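Local structure of tylactone synthase starter module and modules 1 & 2 (Streptomyces fradiae, 2Z5L) at residues L52-P55 against P56-G60; A234-S238 against G239-R243; A329-A333 against Y334-A338; V478-W482 against E483-P487. The protein probably reduces the beta-keto group of a growing polyketide as the first ketoreductase of the tylosin polyketide synthase, and so sets the chirality of the resulting hydroxyl. One frame throughout, in Å; residues are numbered along the deposited sequence.

Interaction 1: L52-P55 against P56-G60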
loop_
_atom_site.group_PDB
_atom_site.type_symbol
_atom_site.label_atom_id
_atom_site.label_comp_id
_atom_site.label_asym_id
_atom_site.label_seq_id
_atom_site.Cartn_x
_atom_site.Cartn_y
_atom_site.Cartn_z
ATOM N N LEU A 52 5.056 -15.682 20.979
ATOM C CA LEU A 52 4.256 -14.468 20.885
ATOM C C LEU A 52 5.144 -13.277 21.190
ATOM O O LEU A 52 5.635 -13.154 22.308
ATOM C CB LEU A 52 3.113 -14.481 21.888
ATOM C CG LEU A 52 2.195 -15.695 21.881
ATOM C CD1 LEU A 52 1.134 -15.499 22.941
ATOM C CD2 LEU A 52 1.566 -15.885 20.507
ATOM N N VAL A 53 5.344 -12.413 20.192
ATOM C CA VAL A 53 6.158 -11.205 20.331
ATOM C C VAL A 53 5.206 -10.031 20.504
ATOM O O VAL A 53 4.323 -9.817 19.678
ATOM C CB VAL A 53 7.008 -10.941 19.076
ATOM C CG1 VAL A 53 7.918 -9.748 19.312
ATOM C CG2 VAL A 53 7.826 -12.183 18.724
ATOM N N ALA A 54 5.388 -9.263 21.571
ATOM C CA ALA A 54 4.512 -8.127 21.819
ATOM C C ALA A 54 5.222 -6.962 22.498
ATOM O O ALA A 54 6.234 -7.159 23.177
ATOM C CB ALA A 54 3.342 -8.575 22.673
ATOM N N PRO A 55 4.693 -5.733 22.332
ATOM C CA PRO A 55 5.273 -4.529 22.936
ATOM C C PRO A 55 5.195 -4.630 24.453
ATOM O O PRO A 55 4.368 -5.354 24.983
ATOM C CB PRO A 55 4.387 -3.405 22.410
ATOM C CG PRO A 55 3.864 -3.940 21.138
ATOM C CD PRO A 55 3.562 -5.378 21.464
ATOM N N PRO A 56 6.045 -3.880 25.166
ATOM C CA PRO A 56 6.088 -3.877 26.630
ATOM C C PRO A 56 4.705 -3.813 27.270
ATOM O O PRO A 56 4.047 -2.772 27.250
ATOM C CB PRO A 56 6.931 -2.646 26.940
ATOM C CG PRO A 56 7.867 -2.592 25.776
ATOM C CD PRO A 56 6.945 -2.846 24.621
ATOM N N THR A 57 4.280 -4.938 27.840
ATOM C CA THR A 57 2.981 -5.046 28.500
ATOM C C THR A 57 1.856 -4.470 27.642
ATOM O O THR A 57 1.104 -3.594 28.081
ATOM C CB THR A 57 2.989 -4.322 29.869
ATOM O OG1 THR A 57 3.310 -2.935 29.684
ATOM C CG2 THR A 57 4.009 -4.958 30.798
ATOM N N THR A 58 1.746 -4.969 26.416
ATOM C CA THR A 58 0.712 -4.500 25.503
ATOM C C THR A 58 -0.681 -4.755 26.075
ATOM O O THR A 58 -1.582 -3.922 25.942
ATOM C CB THR A 58 0.806 -5.198 24.132
ATOM O OG1 THR A 58 -0.292 -4.776 23.309
ATOM C CG2 THR A 58 0.761 -6.711 24.301
ATOM N N ASP A 59 -0.849 -5.911 26.709
ATOM C CA ASP A 59 -2.128 -6.286 27.305
ATOM C C ASP A 59 -2.084 -7.704 27.864
ATOM O O ASP A 59 -2.060 -8.678 27.109
ATOM C CB ASP A 59 -3.249 -6.181 26.269
ATOM C CG ASP A 59 -4.590 -6.609 26.820
ATOM O OD1 ASP A 59 -4.964 -6.126 27.911
ATOM O OD2 ASP A 59 -5.272 -7.423 26.161
ATOM N N GLY A 60 -2.080 -7.813 29.188
ATOM C CA GLY A 60 -2.037 -9.117 29.821
ATOM C C GLY A 60 -3.084 -10.074 29.289
ATOM O O GLY A 60 -2.814 -11.261 29.109
#

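Interaction 2: A234-S238 against G239-R243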
loop_
_atom_site.group_PDB
_atom_site.type_symbol
_atom_site.label_atom_id
_atom_site.label_comp_id
_atom_site.label_asym_id
_atom_site.label_seq_id
_atom_site.Cartn_x
_atom_site.Cartn_y
_atom_site.Cartn_z
ATOM N N ALA A 234 -8.933 -11.896 7.385
ATOM C CA ALA A 234 -9.510 -10.930 8.303
ATOM C C ALA A 234 -10.533 -11.657 9.160
ATOM O O ALA A 234 -11.523 -12.182 8.649
ATOM C CB ALA A 234 -10.178 -9.807 7.530
ATOM N N VAL A 235 -10.289 -11.700 10.461
ATOM C CA VAL A 235 -11.204 -12.374 11.368
ATOM C C VAL A 235 -12.260 -11.414 11.894
ATOM O O VAL A 235 -11.943 -10.390 12.498
ATOM C CB VAL A 235 -10.448 -12.988 12.562
ATOM C CG1 VAL A 235 -11.429 -13.645 13.519
ATOM C CG2 VAL A 235 -9.431 -14.002 12.060
ATOM N N ARG A 236 -13.520 -11.763 11.661
ATOM C CA ARG A 236 -14.653 -10.958 12.101
ATOM C C ARG A 236 -15.669 -11.874 12.779
ATOM O O ARG A 236 -15.582 -13.101 12.656
ATOM C CB ARG A 236 -15.297 -10.261 10.896
ATOM C CG ARG A 236 -14.425 -9.194 10.242
ATOM C CD ARG A 236 -14.319 -7.961 11.127
ATOM N NE ARG A 236 -13.529 -6.898 10.505
ATOM C CZ ARG A 236 -12.206 -6.920 10.372
ATOM N NH1 ARG A 236 -11.502 -7.953 10.818
ATOM N NH2 ARG A 236 -11.584 -5.908 9.788
ATOM N N ALA A 237 -16.623 -11.280 13.494
ATOM C CA ALA A 237 -17.661 -12.051 14.181
ATOM C C ALA A 237 -18.389 -12.926 13.170
ATOM O O ALA A 237 -18.800 -14.047 13.470
ATOM C CB ALA A 237 -18.648 -11.116 14.865
ATOM N N SER A 238 -18.522 -12.397 11.963
ATOM C CA SER A 238 -19.183 -13.084 10.873
ATOM C C SER A 238 -18.350 -14.290 10.447
ATOM O O SER A 238 -18.859 -15.224 9.827
ATOM C CB SER A 238 -19.339 -12.124 9.698
ATOM O OG SER A 238 -19.643 -10.810 10.156
ATOM N N GLY A 239 -17.063 -14.257 10.786
ATOM C CA GLY A 239 -16.158 -15.338 10.431
ATOM C C GLY A 239 -14.849 -14.813 9.862
ATOM O O GLY A 239 -14.510 -13.647 10.063
ATOM N N ILE A 240 -14.111 -15.669 9.156
ATOM C CA ILE A 240 -12.834 -15.270 8.562
ATOM C C ILE A 240 -12.955 -14.967 7.071
ATOM O O ILE A 240 -13.659 -15.659 6.336
ATOM C CB ILE A 240 -11.746 -16.359 8.728
ATOM C CG1 ILE A 240 -12.163 -17.633 7.995
ATOM C CG2 ILE A 240 -11.508 -16.636 10.204
ATOM C CD1 ILE A 240 -11.079 -18.678 7.922
ATOM N N TYR A 241 -12.240 -13.944 6.625
ATOM C CA TYR A 241 -12.282 -13.553 5.225
ATOM C C TYR A 241 -10.891 -13.530 4.601
ATOM O O TYR A 241 -9.939 -13.040 5.207
ATOM C CB TYR A 241 -12.920 -12.173 5.099
ATOM C CG TYR A 241 -14.341 -12.087 5.607
ATOM C CD1 TYR A 241 -14.626 -12.098 6.975
ATOM C CD2 TYR A 241 -15.403 -11.969 4.715
ATOM C CE1 TYR A 241 -15.941 -11.988 7.438
ATOM C CE2 TYR A 241 -16.715 -11.861 5.161
ATOM C CZ TYR A 241 -16.981 -11.868 6.522
ATOM O OH TYR A 241 -18.285 -11.750 6.950
ATOM N N GLY A 242 -10.780 -14.067 3.391
ATOM C CA GLY A 242 -9.507 -14.081 2.697
ATOM C C GLY A 242 -9.477 -13.021 1.608
ATOM O O GLY A 242 -10.408 -12.916 0.803
ATOM N N ARG A 243 -8.407 -12.232 1.582
ATOM C CA ARG A 243 -8.253 -11.164 0.597
ATOM C C ARG A 243 -8.215 -11.723 -0.823
ATOM O O ARG A 243 -7.562 -12.729 -1.089
ATOM C CB ARG A 243 -6.973 -10.367 0.900
ATOM C CG ARG A 243 -6.799 -9.084 0.092
ATOM C CD ARG A 243 -5.998 -8.057 0.887
ATOM N NE ARG A 243 -5.697 -6.852 0.117
ATOM C CZ ARG A 243 -4.857 -6.811 -0.914
ATOM N NH1 ARG A 243 -4.225 -7.905 -1.308
ATOM N NH2 ARG A 243 -4.643 -5.671 -1.554
#

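Interaction 3: A329-A333 against Y334-A338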
loop_
_atom_site.group_PDB
_atom_site.type_symbol
_atom_site.label_atom_id
_atom_site.label_comp_id
_atom_site.label_asym_id
_atom_site.label_seq_id
_atom_site.Cartn_x
_atom_site.Cartn_y
_atom_site.Cartn_z
ATOM N N ALA A 329 0.544 27.575 2.434
ATOM C CA ALA A 329 0.623 28.834 1.713
ATOM C C ALA A 329 0.059 28.753 0.303
ATOM O O ALA A 329 -0.535 29.703 -0.201
ATOM C CB ALA A 329 2.080 29.302 1.656
ATOM N N LEU A 330 0.243 27.607 -0.337
ATOM C CA LEU A 330 -0.209 27.406 -1.709
ATOM C C LEU A 330 -1.709 27.212 -1.836
ATOM O O LEU A 330 -2.339 27.775 -2.727
ATOM C CB LEU A 330 0.514 26.196 -2.292
ATOM C CG LEU A 330 0.861 26.290 -3.768
ATOM C CD1 LEU A 330 1.776 27.495 -4.061
ATOM C CD2 LEU A 330 1.571 24.997 -4.183
ATOM N N VAL A 331 -2.290 26.402 -0.959
ATOM C CA VAL A 331 -3.730 26.192 -1.035
ATOM C C VAL A 331 -4.407 27.459 -0.485
ATOM O O VAL A 331 -5.586 27.710 -0.748
ATOM C CB VAL A 331 -4.176 24.946 -0.225
ATOM C CG1 VAL A 331 -3.404 23.720 -0.687
ATOM C CG2 VAL A 331 -3.956 25.166 1.254
ATOM N N THR A 332 -3.675 28.261 0.286
ATOM C CA THR A 332 -4.276 29.505 0.781
ATOM C C THR A 332 -4.424 30.432 -0.430
ATOM O O THR A 332 -5.520 30.855 -0.741
ATOM C CB THR A 332 -3.405 30.191 1.866
ATOM O OG1 THR A 332 -3.435 29.399 3.064
ATOM C CG2 THR A 332 -3.925 31.635 2.166
ATOM N N ALA A 333 -3.329 30.724 -1.127
ATOM C CA ALA A 333 -3.383 31.606 -2.296
ATOM C C ALA A 333 -4.250 31.097 -3.452
ATOM O O ALA A 333 -4.893 31.886 -4.157
ATOM C CB ALA A 333 -1.986 31.883 -2.800
ATOM N N TYR A 334 -4.281 29.780 -3.638
ATOM C CA TYR A 334 -5.034 29.191 -4.735
ATOM C C TYR A 334 -5.897 28.033 -4.288
ATOM O O TYR A 334 -5.532 26.872 -4.490
ATOM C CB TYR A 334 -4.067 28.696 -5.804
ATOM C CG TYR A 334 -3.088 29.752 -6.234
ATOM C CD1 TYR A 334 -3.458 30.734 -7.150
ATOM C CD2 TYR A 334 -1.796 29.786 -5.711
ATOM C CE1 TYR A 334 -2.572 31.714 -7.533
ATOM C CE2 TYR A 334 -0.900 30.770 -6.091
ATOM C CZ TYR A 334 -1.295 31.724 -6.999
ATOM O OH TYR A 334 -0.405 32.690 -7.404
ATOM N N PRO A 335 -7.052 28.327 -3.671
ATOM C CA PRO A 335 -7.954 27.267 -3.211
ATOM C C PRO A 335 -8.263 26.332 -4.367
ATOM O O PRO A 335 -8.786 26.754 -5.392
ATOM C CB PRO A 335 -9.175 28.048 -2.742
ATOM C CG PRO A 335 -8.540 29.266 -2.148
ATOM C CD PRO A 335 -7.537 29.649 -3.226
ATOM N N PRO A 336 -7.941 25.044 -4.211
ATOM C CA PRO A 336 -8.188 24.068 -5.271
ATOM C C PRO A 336 -9.548 23.385 -5.299
ATOM O O PRO A 336 -10.153 23.109 -4.259
ATOM C CB PRO A 336 -7.064 23.066 -5.060
ATOM C CG PRO A 336 -6.998 23.004 -3.559
ATOM C CD PRO A 336 -7.075 24.474 -3.163
ATOM N N ASN A 337 -10.019 23.122 -6.514
ATOM C CA ASN A 337 -11.279 22.424 -6.721
ATOM C C ASN A 337 -10.957 20.953 -6.932
ATOM O O ASN A 337 -11.820 20.078 -6.808
ATOM C CB ASN A 337 -11.997 22.972 -7.951
ATOM C CG ASN A 337 -12.330 24.431 -7.808
ATOM O OD1 ASN A 337 -11.890 25.259 -8.598
ATOM N ND2 ASN A 337 -13.113 24.760 -6.782
ATOM N N ALA A 338 -9.701 20.694 -7.274
ATOM C CA ALA A 338 -9.217 19.337 -7.491
ATOM C C ALA A 338 -7.722 19.259 -7.159
ATOM O O ALA A 338 -6.952 20.164 -7.499
ATOM C CB ALA A 338 -9.463 18.923 -8.938
#

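Interaction 4: V478-W482 against E483-P487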
loop_
_atom_site.group_PDB
_atom_site.type_symbol
_atom_site.label_atom_id
_atom_site.label_comp_id
_atom_site.label_asym_id
_atom_site.label_seq_id
_atom_site.Cartn_x
_atom_site.Cartn_y
_atom_site.Cartn_z
ATOM N N VAL A 478 -4.299 -1.830 -13.993
ATOM C CA VAL A 478 -3.052 -2.415 -14.475
ATOM C C VAL A 478 -3.250 -3.286 -15.703
ATOM O O VAL A 478 -4.277 -3.943 -15.856
ATOM C CB VAL A 478 -2.385 -3.316 -13.407
ATOM C CG1 VAL A 478 -0.994 -3.713 -13.875
ATOM C CG2 VAL A 478 -2.328 -2.615 -12.069
ATOM N N ASP A 479 -2.247 -3.303 -16.567
ATOM C CA ASP A 479 -2.291 -4.127 -17.763
ATOM C C ASP A 479 -1.361 -5.312 -17.513
ATOM O O ASP A 479 -0.136 -5.149 -17.425
ATOM C CB ASP A 479 -1.831 -3.328 -18.984
ATOM C CG ASP A 479 -1.837 -4.157 -20.255
ATOM O OD1 ASP A 479 -2.762 -4.979 -20.423
ATOM O OD2 ASP A 479 -0.928 -3.986 -21.090
ATOM N N VAL A 480 -1.955 -6.505 -17.403
ATOM C CA VAL A 480 -1.206 -7.734 -17.112
ATOM C C VAL A 480 -1.473 -8.955 -17.987
ATOM O O VAL A 480 -2.619 -9.286 -18.273
ATOM C CB VAL A 480 -1.474 -8.236 -15.686
ATOM C CG1 VAL A 480 -0.314 -9.097 -15.221
ATOM C CG2 VAL A 480 -1.743 -7.084 -14.764
ATOM N N ASP A 481 -0.398 -9.639 -18.364
ATOM C CA ASP A 481 -0.481 -10.862 -19.157
ATOM C C ASP A 481 -0.654 -12.029 -18.172
ATOM O O ASP A 481 0.304 -12.738 -17.855
ATOM C CB ASP A 481 0.803 -11.058 -19.970
ATOM C CG ASP A 481 0.798 -12.346 -20.776
ATOM O OD1 ASP A 481 1.845 -12.659 -21.404
ATOM O OD2 ASP A 481 -0.246 -13.040 -20.788
ATOM N N TRP A 482 -1.879 -12.206 -17.686
ATOM C CA TRP A 482 -2.203 -13.265 -16.739
ATOM C C TRP A 482 -1.646 -14.633 -17.120
ATOM O O TRP A 482 -1.365 -15.456 -16.249
ATOM C CB TRP A 482 -3.715 -13.370 -16.577
ATOM C CG TRP A 482 -4.325 -12.236 -15.811
ATOM C CD1 TRP A 482 -5.344 -11.422 -16.221
ATOM C CD2 TRP A 482 -3.998 -11.828 -14.477
ATOM N NE1 TRP A 482 -5.675 -10.535 -15.222
ATOM C CE2 TRP A 482 -4.864 -10.765 -14.142
ATOM C CE3 TRP A 482 -3.059 -12.262 -13.533
ATOM C CZ2 TRP A 482 -4.821 -10.128 -12.901
ATOM C CZ3 TRP A 482 -3.015 -11.632 -12.301
ATOM C CH2 TRP A 482 -3.893 -10.573 -11.995
ATOM N N GLU A 483 -1.499 -14.885 -18.418
ATOM C CA GLU A 483 -0.976 -16.165 -18.878
ATOM C C GLU A 483 0.525 -16.221 -18.642
ATOM O O GLU A 483 1.218 -17.094 -19.163
ATOM C CB GLU A 483 -1.278 -16.363 -20.370
ATOM C CG GLU A 483 -2.769 -16.486 -20.697
ATOM C CD GLU A 483 -3.403 -17.756 -20.139
ATOM O OE1 GLU A 483 -4.646 -17.871 -20.202
ATOM O OE2 GLU A 483 -2.663 -18.637 -19.645
ATOM N N ARG A 484 1.023 -15.283 -17.849
ATOM C CA ARG A 484 2.445 -15.222 -17.553
ATOM C C ARG A 484 2.662 -14.777 -16.116
ATOM O O ARG A 484 3.719 -15.012 -15.538
ATOM C CB ARG A 484 3.122 -14.243 -18.510
ATOM C CG ARG A 484 4.630 -14.198 -18.387
ATOM C CD ARG A 484 5.208 -13.216 -19.387
ATOM N NE ARG A 484 6.665 -13.147 -19.318
ATOM C CZ ARG A 484 7.399 -12.247 -19.968
ATOM N NH1 ARG A 484 6.805 -11.341 -20.735
ATOM N NH2 ARG A 484 8.721 -12.246 -19.845
ATOM N N PHE A 485 1.645 -14.144 -15.544
ATOM C CA PHE A 485 1.712 -13.648 -14.179
ATOM C C PHE A 485 1.349 -14.732 -13.172
ATOM O O PHE A 485 2.125 -15.034 -12.270
ATOM C CB PHE A 485 0.751 -12.473 -14.013
ATOM C CG PHE A 485 1.014 -11.636 -12.797
ATOM C CD1 PHE A 485 1.956 -10.618 -12.833
ATOM C CD2 PHE A 485 0.320 -11.865 -11.614
ATOM C CE1 PHE A 485 2.205 -9.832 -11.708
ATOM C CE2 PHE A 485 0.559 -11.087 -10.482
ATOM C CZ PHE A 485 1.504 -10.071 -10.531
ATOM N N ALA A 486 0.160 -15.307 -13.329
ATOM C CA ALA A 486 -0.317 -16.349 -12.427
ATOM C C ALA A 486 0.727 -17.433 -12.176
ATOM O O ALA A 486 1.072 -17.718 -11.031
ATOM C CB ALA A 486 -1.598 -16.970 -12.972
ATOM N N PRO A 487 1.255 -18.048 -13.242
ATOM C CA PRO A 487 2.258 -19.097 -13.045
ATOM C C PRO A 487 3.549 -18.597 -12.398
ATOM O O PRO A 487 4.113 -19.262 -11.525
ATOM C CB PRO A 487 2.479 -19.628 -14.461
ATOM C CG PRO A 487 2.260 -18.419 -15.311
ATOM C CD PRO A 487 1.031 -17.795 -14.677
#

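Interaction 1: L52-P55 against P56-G60
Thr58 meets Ala54 and Pro55 through the rotation of its side chain. Its OG1 stands opposite the backbone N (chi1 176°), which leaves CG2 between the backbone N and the carbonyl carbon. From there CG2 reaches the methyl CB of Ala54 at 3.6 Å. Thr58 CB packs against the ring of Pro55, 3.8 Å from its CD, and the two side chains cross obliquely. Thr57 has a positive phi (48°) where the chain turns back. The turn is closed by a weak backbone bond from Thr58 N to Pro55 O, 3.0 Å long and bent to 126° at the hydrogen. Thr57 N also lies close to Pro55 O, but at a poor angle, and bonds instead to the carboxylate of Glu81. The direct peptide link between the prolines brings Pro55 CB to 3.4 Å from Pro56 CD. The Thr57 hydroxyl lies above the carbonyl plane of Pro56, and its OG1 is only 2.5 Å from Pro56 O, so the bond modelled there is doubtful. Past the turn, Asp59 is the N-cap of helix 60-71, and its OD2 accepts from Leu62 N. Strand 49-54 thus passes into the helix through a short connection. With one weak bond across the turn, its shape probably owes much to the two prolines and the Thr58 packing, helped by the Glu81 bond and the Asp59 cap.

Interaction 2: A234-S238 against G239-R243
Ala234 and Tyr241 form an antiparallel hydrogen-bonded pair, as do Arg236 and Gly239. Four backbone bonds join the strands. Ala234 N gives to Tyr241 O at 2.7 Å, and Tyr241 N returns the bond to Ala234 O. Arg236 N gives to Gly239 O, and Gly239 N closes the turn on Arg236 O.

Side chains pack on both faces. The apolar pair is Val235 CG2 and Ile240 CG2, 3.8 Å apart, where Leu219 of helix 214-224 also touches both residues. On the other face the Tyr241 ring runs alongside the first strand toward the turn, from Ala234 to Ser238. Ala234 O sits at the ring edge, 3.5 Å from Tyr241 CD1. Ser238 CB also lies near the ring plane, a short 3.0 Å from Tyr241 OH, while Arg236 CB approaches Tyr241 CE1 obliquely at 3.9 Å.

The charged group is Arg236. A bend in its chain (chi2 -72°) brings NH1 back over the carbonyl of Val235, with NH1 3.0 Å from Val235 O. Its NH2 makes salt bridges to Asp185 and Glu156, so the guanidinium is held by the Val235 carbonyl and by both carboxylates.

Gly239 has a positive phi of 134°, where a CB would collide with Ser238 O. With the type I turn from Arg236 to Gly239, the whole is a tight beta hairpin with a two-residue loop, Ala237 and Ser238.

Interaction 3: A329-A333 against Y334-A338
Tyr334 and Leu330 share the last helical hydrogen bond here. Tyr334 N gives to Leu330 O at 2.9 Å, with 149° at the hydrogen, and Tyr334 is the first residue to leave helical backbone angles. Thr332 turns its hydroxyl back into the helix, to Ala328 O. Val331 O has no such backbone donor in Pro335, whose N carries no hydrogen. It instead receives a weaker CA-H contact, 3.4 Å from Pro335 CA. The proline ring also rests on the helix end, with Pro335 CD 3.4 Å from Thr332 O.

Contact with the aromatic ring comes next. Tyr334 CG lies beside its backbone N (chi1 -52°), which turns the ring back over Ala333. The methyl of Ala333 makes a CH-pi contact over the ring face, with CB 4.0 Å from the ring centroid and 30° off the normal. Ala333 C lies over a face as well, while Leu330 O sits near the ring edge.

Apolar contact is looser at the far end, where Val331 CB and Pro336 CD are 4.2 Å apart.

This is a helix C-terminal end followed by prolines, a helix-to-strand connection in the Rossmann fold of the ketoreductase. Tyr334 rests on strands 261-265, 286-291 and 313-318; Leu330 shares the last two, and Val331 and Pro336 both touch Leu263. Asn337 bonds to Thr261 and Gly382 just before strand 338-341.

Interaction 4: V478-W482 against E483-P487
Trp482 and Phe485 pack one turn apart at the start of helix 482-492, with Asp481 as the N-cap just before it. This is the tight part of the contact. The two side chains run alongside each other and point the same way. Trp482 CZ3 comes to 3.4 Å from Phe485 CD2, with the ring planes 87° apart. The approach is oblique. From Val480, CG1 stands opposite the backbone N (chi1 -156°) and packs 3.6 Å from Phe485 CD1. Phe485 therefore has Val480 and Trp482 against it, and Phe498 meets its ring edge-to-face. Trp482 is buried too: its NE1 bonds to Tyr29 OH, and its ring meets that of Trp396.

The other side is loose and more exposed. Asp481 OD2 accepts from Glu483 N, but the capping bond is weak, 3.3 Å long and 128° at the hydrogen. Asp481 OD1 touches Arg484 only through carbon, 3.5 Å from CB. The arginine chain then runs out extended, leaving its NH1 5.2 Å from Asp481 OD1, too far for a salt bridge. Glu483 bends away, and its carboxylate lies close to that of Glu506, which may raise its affinity for a proton.

Asp481 is also the centre of an inverse gamma turn, which leads the chain into the helix. Bonding to Asp481 O in the first turn is weak, as from Phe485 N at 3.0 Å. A straighter bond runs from Ala486 N to Trp482 O at 3.3 Å, and Pro487 CD lies 3.7 Å from the same oxygen.

All four contacts are local and none touches another. Interactions 1, 3 and 4 are junctions between a helix and the chain beside it. Interaction 2 alone is a strand-to-strand hairpin, of strands 232-236 and 239-247; interaction 1 follows strand 49-54. Each is partly buried, with exposed residues on the outside. Polar chemistry follows place. Interaction 2 has four good backbone bonds and a buried arginine held by carboxylates. Interactions 1 and 4 lie at helix starts and have weak turn bonds and aspartate caps, with aromatic packing in interaction 4. Interaction 3 lies at a helix end, followed by Tyr334 and two prolines. Its centre is about 45 Å from that of interaction 1.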